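Long-range contacts in alpha-glucosidase (Bacteroides thetaiotaomicron, PDB 5XFM), which probably hydrolyses terminal beta-L-arabinopyranosides and alpha-galactosides, as a bifunctional glycoside hydrolase of family 97: residues 302-307 against 498-503; 490-495 against 529-534. The protein carries 1 engineered substitution. One frame throughout, in Å; residues are numbered along the deposited sequence.

Interaction 1 (302-307 against 498-503)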
ATOM      1  N   ILE A 302      -0.575  16.187  13.525  1.00 25.40           N
ATOM      2  CA  ILE A 302      -1.106  16.453  12.185  1.00 25.49           C
ATOM      3  C   ILE A 302      -1.728  17.863  12.086  1.00 24.94           C
ATOM      4  O   ILE A 302      -1.413  18.620  11.167  1.00 22.77           O
ATOM      5  CB  ILE A 302      -2.127  15.369  11.738  1.00 16.37           C
ATOM      6  CG1 ILE A 302      -2.697  15.707  10.361  1.00 22.64           C
ATOM      7  CG2 ILE A 302      -3.245  15.170  12.757  1.00 20.00           C
ATOM      8  CD1 ILE A 302      -1.647  15.836   9.289  1.00 22.71           C
ATOM      9  N   LEU A 303      -2.547  18.241  13.062  1.00 25.71           N
ATOM     10  CA  LEU A 303      -3.204  19.545  13.031  1.00 23.70           C
ATOM     11  C   LEU A 303      -2.564  20.600  13.936  1.00 23.83           C
ATOM     12  O   LEU A 303      -2.691  21.796  13.675  1.00 28.75           O
ATOM     13  CB  LEU A 303      -4.679  19.386  13.405  1.00 27.03           C
ATOM     14  CG  LEU A 303      -5.573  18.886  12.273  1.00 22.12           C
ATOM     15  CD1 LEU A 303      -6.997  18.689  12.758  1.00 22.27           C
ATOM     16  CD2 LEU A 303      -5.533  19.877  11.126  1.00 21.01           C
ATOM     17  N   TRP A 304      -1.894  20.164  15.001  1.00 20.01           N
ATOM     18  CA  TRP A 304      -1.300  21.097  15.954  1.00 23.32           C
ATOM     19  C   TRP A 304       0.224  21.193  15.792  1.00 24.43           C
ATOM     20  O   TRP A 304       0.871  22.053  16.391  1.00 26.09           O
ATOM     21  CB  TRP A 304      -1.671  20.698  17.382  1.00 17.28           C
ATOM     22  CG  TRP A 304      -3.139  20.849  17.694  1.00 16.64           C
ATOM     23  CD1 TRP A 304      -4.152  21.084  16.805  1.00 17.59           C
ATOM     24  CD2 TRP A 304      -3.754  20.774  18.989  1.00 17.86           C
ATOM     25  NE1 TRP A 304      -5.356  21.158  17.465  1.00 18.50           N
ATOM     26  CE2 TRP A 304      -5.138  20.970  18.807  1.00 20.06           C
ATOM     27  CE3 TRP A 304      -3.268  20.558  20.283  1.00 18.06           C
ATOM     28  CZ2 TRP A 304      -6.040  20.963  19.872  1.00 19.06           C
ATOM     29  CZ3 TRP A 304      -4.166  20.545  21.337  1.00 20.49           C
ATOM     30  CH2 TRP A 304      -5.537  20.750  21.126  1.00 22.01           C
ATOM     31  N   GLN A 305       0.777  20.297  14.985  1.00 17.94           N
ATOM     32  CA  GLN A 305       2.184  20.319  14.568  1.00 23.78           C
ATOM     33  C   GLN A 305       3.190  20.305  15.721  1.00 23.05           C
ATOM     34  O   GLN A 305       2.872  19.860  16.827  1.00 26.34           O
ATOM     35  CB  GLN A 305       2.435  21.525  13.661  1.00 22.65           C
ATOM     36  CG  GLN A 305       1.607  21.499  12.376  1.00 19.94           C
ATOM     37  CD  GLN A 305       2.071  20.442  11.392  1.00 26.00           C
ATOM     38  OE1 GLN A 305       3.247  20.387  11.036  1.00 26.62           O
ATOM     39  NE2 GLN A 305       1.143  19.592  10.945  1.00 28.79           N
ATOM     40  N   ASP A 306       4.402  20.793  15.454  1.00 19.09           N
ATOM     41  CA  ASP A 306       5.525  20.661  16.388  1.00 21.59           C
ATOM     42  C   ASP A 306       5.258  21.339  17.732  1.00 23.16           C
ATOM     43  O   ASP A 306       5.806  20.942  18.761  1.00 25.23           O
ATOM     44  CB  ASP A 306       6.804  21.248  15.778  1.00 19.82           C
ATOM     45  CG  ASP A 306       7.452  20.329  14.742  1.00 19.90           C
ATOM     46  OD1 ASP A 306       7.027  19.164  14.592  1.00 20.49           O
ATOM     47  OD2 ASP A 306       8.411  20.780  14.080  1.00 23.67           O
ATOM     48  N   GLY A 307       4.419  22.367  17.720  1.00 23.96           N
ATOM     49  CA  GLY A 307       4.058  23.071  18.940  1.00 21.87           C
ATOM     50  C   GLY A 307       3.274  22.214  19.916  1.00 26.57           C
ATOM     51  O   GLY A 307       3.132  22.563  21.088  1.00 28.32           O
ATOM     52  N   LEU A 498      -7.063  24.047   8.485  1.00 22.94           N
ATOM     53  CA  LEU A 498      -6.073  23.068   8.919  1.00 26.83           C
ATOM     54  C   LEU A 498      -4.963  23.685   9.742  1.00 21.14           C
ATOM     55  O   LEU A 498      -3.797  23.691   9.333  1.00 19.57           O
ATOM     56  CB  LEU A 498      -5.489  22.316   7.718  1.00 21.57           C
ATOM     57  CG  LEU A 498      -6.265  21.067   7.285  1.00 23.77           C
ATOM     58  CD1 LEU A 498      -7.762  21.321   7.178  1.00 22.78           C
ATOM     59  CD2 LEU A 498      -5.713  20.487   5.978  1.00 21.33           C
ATOM     60  N   ASN A 499      -5.350  24.207  10.904  1.00 21.97           N
ATOM     61  CA  ASN A 499      -4.415  24.672  11.924  1.00 22.53           C
ATOM     62  C   ASN A 499      -5.015  24.409  13.308  1.00 24.85           C
ATOM     63  O   ASN A 499      -6.114  23.864  13.414  1.00 24.55           O
ATOM     64  CB  ASN A 499      -4.077  26.154  11.721  1.00 24.54           C
ATOM     65  CG  ASN A 499      -5.212  27.089  12.108  1.00 23.17           C
ATOM     66  OD1 ASN A 499      -6.360  26.676  12.270  1.00 25.83           O
ATOM     67  ND2 ASN A 499      -4.897  28.373  12.206  1.00 26.83           N
ATOM     68  N   ARG A 500      -4.299  24.779  14.366  1.00 28.13           N
ATOM     69  CA  ARG A 500      -4.722  24.422  15.720  1.00 23.82           C
ATOM     70  C   ARG A 500      -6.051  25.052  16.152  1.00 24.61           C
ATOM     71  O   ARG A 500      -6.885  24.382  16.762  1.00 23.74           O
ATOM     72  CB  ARG A 500      -3.635  24.783  16.729  1.00 21.40           C
ATOM     73  CG  ARG A 500      -3.994  24.432  18.162  1.00 22.91           C
ATOM     74  CD  ARG A 500      -2.753  24.336  19.028  1.00 18.58           C
ATOM     75  NE  ARG A 500      -3.083  24.112  20.430  1.00 20.34           N
ATOM     76  CZ  ARG A 500      -2.207  23.693  21.339  1.00 25.87           C
ATOM     77  NH1 ARG A 500      -0.952  23.442  20.979  1.00 20.59           N
ATOM     78  NH2 ARG A 500      -2.586  23.514  22.600  1.00 21.16           N
ATOM     79  N   ASN A 501      -6.255  26.329  15.850  1.00 25.02           N
ATOM     80  CA  ASN A 501      -7.476  26.991  16.297  1.00 27.93           C
ATOM     81  C   ASN A 501      -8.611  26.894  15.285  1.00 29.38           C
ATOM     82  O   ASN A 501      -9.670  27.493  15.479  1.00 32.43           O
ATOM     83  CB  ASN A 501      -7.195  28.452  16.649  1.00 28.68           C
ATOM     84  CG  ASN A 501      -6.366  28.591  17.916  1.00 33.67           C
ATOM     85  OD1 ASN A 501      -5.299  29.208  17.918  1.00 39.03           O
ATOM     86  ND2 ASN A 501      -6.844  27.992  18.997  1.00 31.64           N
ATOM     87  N   ASN A 502      -8.389  26.126  14.220  1.00 28.23           N
ATOM     88  CA  ASN A 502      -9.402  25.897  13.189  1.00 24.32           C
ATOM     89  C   ASN A 502      -9.904  27.207  12.588  1.00 19.91           C
ATOM     90  O   ASN A 502     -11.109  27.393  12.410  1.00 21.58           O
ATOM     91  CB  ASN A 502     -10.575  25.086  13.761  1.00 23.01           C
ATOM     92  CG  ASN A 502     -11.475  24.494  12.680  1.00 26.25           C
ATOM     93  OD1 ASN A 502     -11.102  24.415  11.505  1.00 21.97           O
ATOM     94  ND2 ASN A 502     -12.670  24.070  13.081  1.00 20.74           N
ATOM     95  N   ASP A 503      -8.977  28.120  12.304  1.00 20.43           N
ATOM     96  CA  ASP A 503      -9.340  29.439  11.786  1.00 24.45           C
ATOM     97  C   ASP A 503      -8.288  30.002  10.833  1.00 27.74           C
ATOM     98  O   ASP A 503      -8.327  31.186  10.485  1.00 21.76           O
ATOM     99  CB  ASP A 503      -9.550  30.436  12.929  1.00 21.65           C
ATOM    100  CG  ASP A 503      -8.285  30.687  13.738  1.00 27.34           C
ATOM    101  OD1 ASP A 503      -7.212  30.146  13.386  1.00 24.56           O
ATOM    102  OD2 ASP A 503      -8.357  31.458  14.721  1.00 34.31           O
TER
HETATM  103  O   HOH W   1      -7.742  21.887  15.946  1.00 19.90           O
HETATM  104  O   HOH W   2       0.651  23.582  18.572  1.00 23.66           O

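Interaction 2 (490-495 against 529-534). Engineered in segment 490-495: L493 (natural residue Phe).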
ATOM      1  N   GLY A 490      -3.694   8.963   7.599  1.00 22.49           N
ATOM      2  CA  GLY A 490      -3.976  10.018   8.562  1.00 21.73           C
ATOM      3  C   GLY A 490      -5.163  10.880   8.158  1.00 21.47           C
ATOM      4  O   GLY A 490      -5.192  12.087   8.411  1.00 24.88           O
ATOM      5  N   GLY A 491      -6.147  10.248   7.532  1.00 25.07           N
ATOM      6  CA  GLY A 491      -7.308  10.939   7.001  1.00 26.49           C
ATOM      7  C   GLY A 491      -8.383  11.324   8.003  1.00 27.53           C
ATOM      8  O   GLY A 491      -8.190  11.244   9.220  1.00 26.60           O
ATOM      9  N   CYS A 492      -9.517  11.760   7.459  1.00 29.37           N
ATOM     10  CA  CYS A 492     -10.663  12.261   8.219  1.00 31.35           C
ATOM     11  C   CYS A 492     -10.323  13.552   8.949  1.00 28.85           C
ATOM     12  O   CYS A 492     -10.110  13.561  10.162  1.00 31.68           O
ATOM     13  CB  CYS A 492     -11.195  11.231   9.213  1.00 26.87           C
ATOM     14  SG  CYS A 492     -12.829  11.684   9.859  1.00 33.36           S
ATOM     15  N   LEU A 493     -10.256  14.635   8.187  1.00 25.49           N
ATOM     16  CA  LEU A 493     -10.090  15.965   8.749  1.00 30.05           C
ATOM     17  C   LEU A 493     -11.460  16.605   8.888  1.00 28.29           C
ATOM     18  O   LEU A 493     -12.110  16.916   7.891  1.00 27.92           O
ATOM     19  CB  LEU A 493      -9.180  16.825   7.867  1.00 25.01           C
ATOM     20  CG  LEU A 493      -7.688  16.494   7.913  1.00 28.64           C
ATOM     21  CD1 LEU A 493      -7.078  16.523   6.526  1.00 22.95           C
ATOM     22  CD2 LEU A 493      -6.966  17.463   8.828  1.00 28.54           C
ATOM     23  N   LEU A 494     -11.906  16.794  10.124  1.00 22.00           N
ATOM     24  CA  LEU A 494     -13.223  17.363  10.347  1.00 27.35           C
ATOM     25  C   LEU A 494     -13.110  18.859  10.633  1.00 25.67           C
ATOM     26  O   LEU A 494     -14.099  19.583  10.576  1.00 27.15           O
ATOM     27  CB  LEU A 494     -13.943  16.622  11.473  1.00 28.20           C
ATOM     28  CG  LEU A 494     -14.342  15.198  11.070  1.00 28.57           C
ATOM     29  CD1 LEU A 494     -15.081  14.476  12.182  1.00 30.14           C
ATOM     30  CD2 LEU A 494     -15.205  15.242   9.817  1.00 29.47           C
ATOM     31  N   ASN A 495     -11.891  19.315  10.913  1.00 26.18           N
ATOM     32  CA  ASN A 495     -11.569  20.740  10.888  1.00 27.57           C
ATOM     33  C   ASN A 495     -11.856  21.352   9.515  1.00 26.99           C
ATOM     34  O   ASN A 495     -11.672  20.696   8.492  1.00 21.34           O
ATOM     35  CB  ASN A 495     -10.096  20.954  11.253  1.00 23.43           C
ATOM     36  CG  ASN A 495      -9.888  21.235  12.731  1.00 23.84           C
ATOM     37  OD1 ASN A 495     -10.702  20.859  13.573  1.00 26.66           O
ATOM     38  ND2 ASN A 495      -8.767  21.863  13.053  1.00 23.79           N
ATOM     39  N   PHE A 529      -6.304   8.959  12.888  1.00 21.69           N
ATOM     40  CA  PHE A 529      -7.098   9.962  12.187  1.00 23.71           C
ATOM     41  C   PHE A 529      -6.696  11.375  12.569  1.00 27.16           C
ATOM     42  O   PHE A 529      -6.107  11.602  13.631  1.00 27.95           O
ATOM     43  CB  PHE A 529      -8.591   9.757  12.459  1.00 29.07           C
ATOM     44  CG  PHE A 529      -9.132   8.463  11.926  1.00 25.78           C
ATOM     45  CD1 PHE A 529      -9.658   7.510  12.781  1.00 24.96           C
ATOM     46  CD2 PHE A 529      -9.098   8.195  10.566  1.00 23.39           C
ATOM     47  CE1 PHE A 529     -10.148   6.321  12.291  1.00 23.45           C
ATOM     48  CE2 PHE A 529      -9.587   7.010  10.070  1.00 24.26           C
ATOM     49  CZ  PHE A 529     -10.118   6.071  10.933  1.00 27.07           C
ATOM     50  N   ALA A 530      -7.011  12.326  11.697  1.00 24.52           N
ATOM     51  CA  ALA A 530      -6.641  13.712  11.934  1.00 25.37           C
ATOM     52  C   ALA A 530      -7.712  14.488  12.709  1.00 26.32           C
ATOM     53  O   ALA A 530      -7.991  15.643  12.403  1.00 30.37           O
ATOM     54  CB  ALA A 530      -6.357  14.395  10.613  1.00 29.77           C
ATOM     55  N   LEU A 531      -8.289  13.861  13.726  1.00 23.89           N
ATOM     56  CA  LEU A 531      -9.236  14.549  14.591  1.00 26.56           C
ATOM     57  C   LEU A 531      -8.497  15.434  15.594  1.00 27.76           C
ATOM     58  O   LEU A 531      -7.289  15.297  15.786  1.00 31.02           O
ATOM     59  CB  LEU A 531     -10.129  13.547  15.326  1.00 25.40           C
ATOM     60  CG  LEU A 531     -11.033  12.676  14.461  1.00 24.21           C
ATOM     61  CD1 LEU A 531     -11.867  11.746  15.321  1.00 26.73           C
ATOM     62  CD2 LEU A 531     -11.913  13.538  13.585  1.00 29.35           C
ATOM     63  N   ALA A 532      -9.228  16.345  16.223  1.00 24.50           N
ATOM     64  CA  ALA A 532      -8.676  17.189  17.284  1.00 24.44           C
ATOM     65  C   ALA A 532      -9.747  17.427  18.356  1.00 21.41           C
ATOM     66  O   ALA A 532     -10.938  17.345  18.062  1.00 20.58           O
ATOM     67  CB  ALA A 532      -8.169  18.488  16.713  1.00 17.66           C
ATOM     68  N   PRO A 533      -9.332  17.700  19.604  1.00 20.56           N
ATOM     69  CA  PRO A 533     -10.293  17.851  20.707  1.00 23.22           C
ATOM     70  C   PRO A 533     -11.423  18.848  20.427  1.00 21.68           C
ATOM     71  O   PRO A 533     -12.586  18.584  20.763  1.00 23.28           O
ATOM     72  CB  PRO A 533      -9.421  18.346  21.865  1.00 21.45           C
ATOM     73  CG  PRO A 533      -8.053  17.872  21.553  1.00 24.83           C
ATOM     74  CD  PRO A 533      -7.933  17.742  20.066  1.00 23.44           C
ATOM     75  N   ASN A 534     -11.087  19.967  19.795  1.00 24.61           N
ATOM     76  CA  ASN A 534     -12.076  20.984  19.447  1.00 24.07           C
ATOM     77  C   ASN A 534     -13.208  20.454  18.565  1.00 29.64           C
ATOM     78  O   ASN A 534     -14.277  21.064  18.496  1.00 33.98           O
ATOM     79  CB  ASN A 534     -11.390  22.166  18.762  1.00 24.80           C
ATOM     80  CG  ASN A 534     -10.593  21.752  17.548  1.00 23.82           C
ATOM     81  OD1 ASN A 534      -9.490  21.225  17.671  1.00 21.46           O
ATOM     82  ND2 ASN A 534     -11.138  22.004  16.367  1.00 25.54           N
TER
HETATM   83  O   HOH W   3     -10.367  17.198  12.583  1.00 23.33           O
HETATM   84  O   HOH W   1      -7.742  21.887  15.946  1.00 19.90           O

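Interaction 1 (302-307 against 498-503)
A cation-pi stack between W304 and R500 carries this contact, where the C-terminal end of helix 300-304 meets the loop between strands 497-498 and 506-507. The guanidinium of R500 lies almost flat on the indole, the planes 9° apart, and W304 CE3 sits under the middle of the group, 3.5 Å from R500 CZ. R500 CG lies 3.5 Å from the centroid of the W304 five-membered ring, over its face, in a CH-pi contact. With CG anti to the backbone N (chi1 -180°) and the chain extended through NE, the arginine spans both rings of the indole. Helix 300-304 directly follows strand 295-299 of the parallel sheet, in the region expected to form the (beta/alpha)8 (TIM) barrel of this family, and the 498-503 loop packs beside that helix end. No direct hydrogen bond joins the segments; two waters do so instead. Water 1 accepts from W304 NE1 at 2.9 Å and donates to R500 O, while water 2 donates to W304 O and accepts from R500 NH1 in the guanidinium plane. R500 NH2 has its charged partner outside, in a salt bridge to D313, which probably helps fix the rotation of the group. Deeper in, L303 CD2 rests 4.1 Å from L498 CG.

Interaction 2 (490-495 against 529-534)
A530 N donates to G491 O at 2.9 Å with an N-H...O angle of 166°, the first of two direct hydrogen bonds between these loops. In the second, N534 ND2 donates to N495 OD1 at 3.1 Å, less straight, with the amide planes turned 55° against each other. N534 CG sits between its backbone N and carbonyl carbon (chi1 56°), which turns the amide toward N495. Each asparagine has a stronger partner beyond the pair: N535 ND2 also bonds N495 OD1, and N534 ND2 also bonds D538 OD2. An alanine in place of N495 would probably leave N534 ND2 and N535 ND2 without their shared acceptor OD1, and water 1 without its donor ND2.

Water extends both links. Water 3 accepts from L494 N and donates to A530 O at 2.8 Å, and water 1 joins N495 ND2 to N534 OD1.

Apolar contacts run between the two segments. L494 and L531 lie side by side, pointing the same way, with L494 CD1 3.6 Å from L531 CD2. A530 CB meets CD2 of the engineered L493 at 3.6 Å, and C492 CB approaches F529 CD2 at 3.9 Å. G491 O lies at the edge of the F529 ring.

The 529-534 loop follows strand 526-528, which pairs in parallel with strand 295-299 in what is probably the (beta/alpha)8 barrel of the catalytic domain, and helix 541-549 packs on C492, L494 and F529. In this largely buried contact, A530 N is satisfied by G491 O, L494 N and A530 O share water 3, and the N495 and N534 amides pair with each other, alongside leucine, alanine and cysteine packing.

How the interactions relate
From the N terminus, the chain first passes through 302-307, then 490-495, 498-503 and 529-534. Interaction 1 closes a long loop of 190 intervening residues and interaction 2 a short one of 33; because their segments alternate, the two loops cross. Their centres lie about 10 Å apart, and they touch directly: L303 CD1 is 3.2 Å from A530 O, and L303 CD2 is 3.6 Å from CD2 of the engineered L493. One water, water 1, bridges in both, linking the W304/R500 pair to the N495/N534 pair. Together they bring helix 300-304, the loops around strand 497-498 and the exit of strand 526-528 into one cluster, beside the neighbouring strands 295-299 and 526-528 of the parallel sheet.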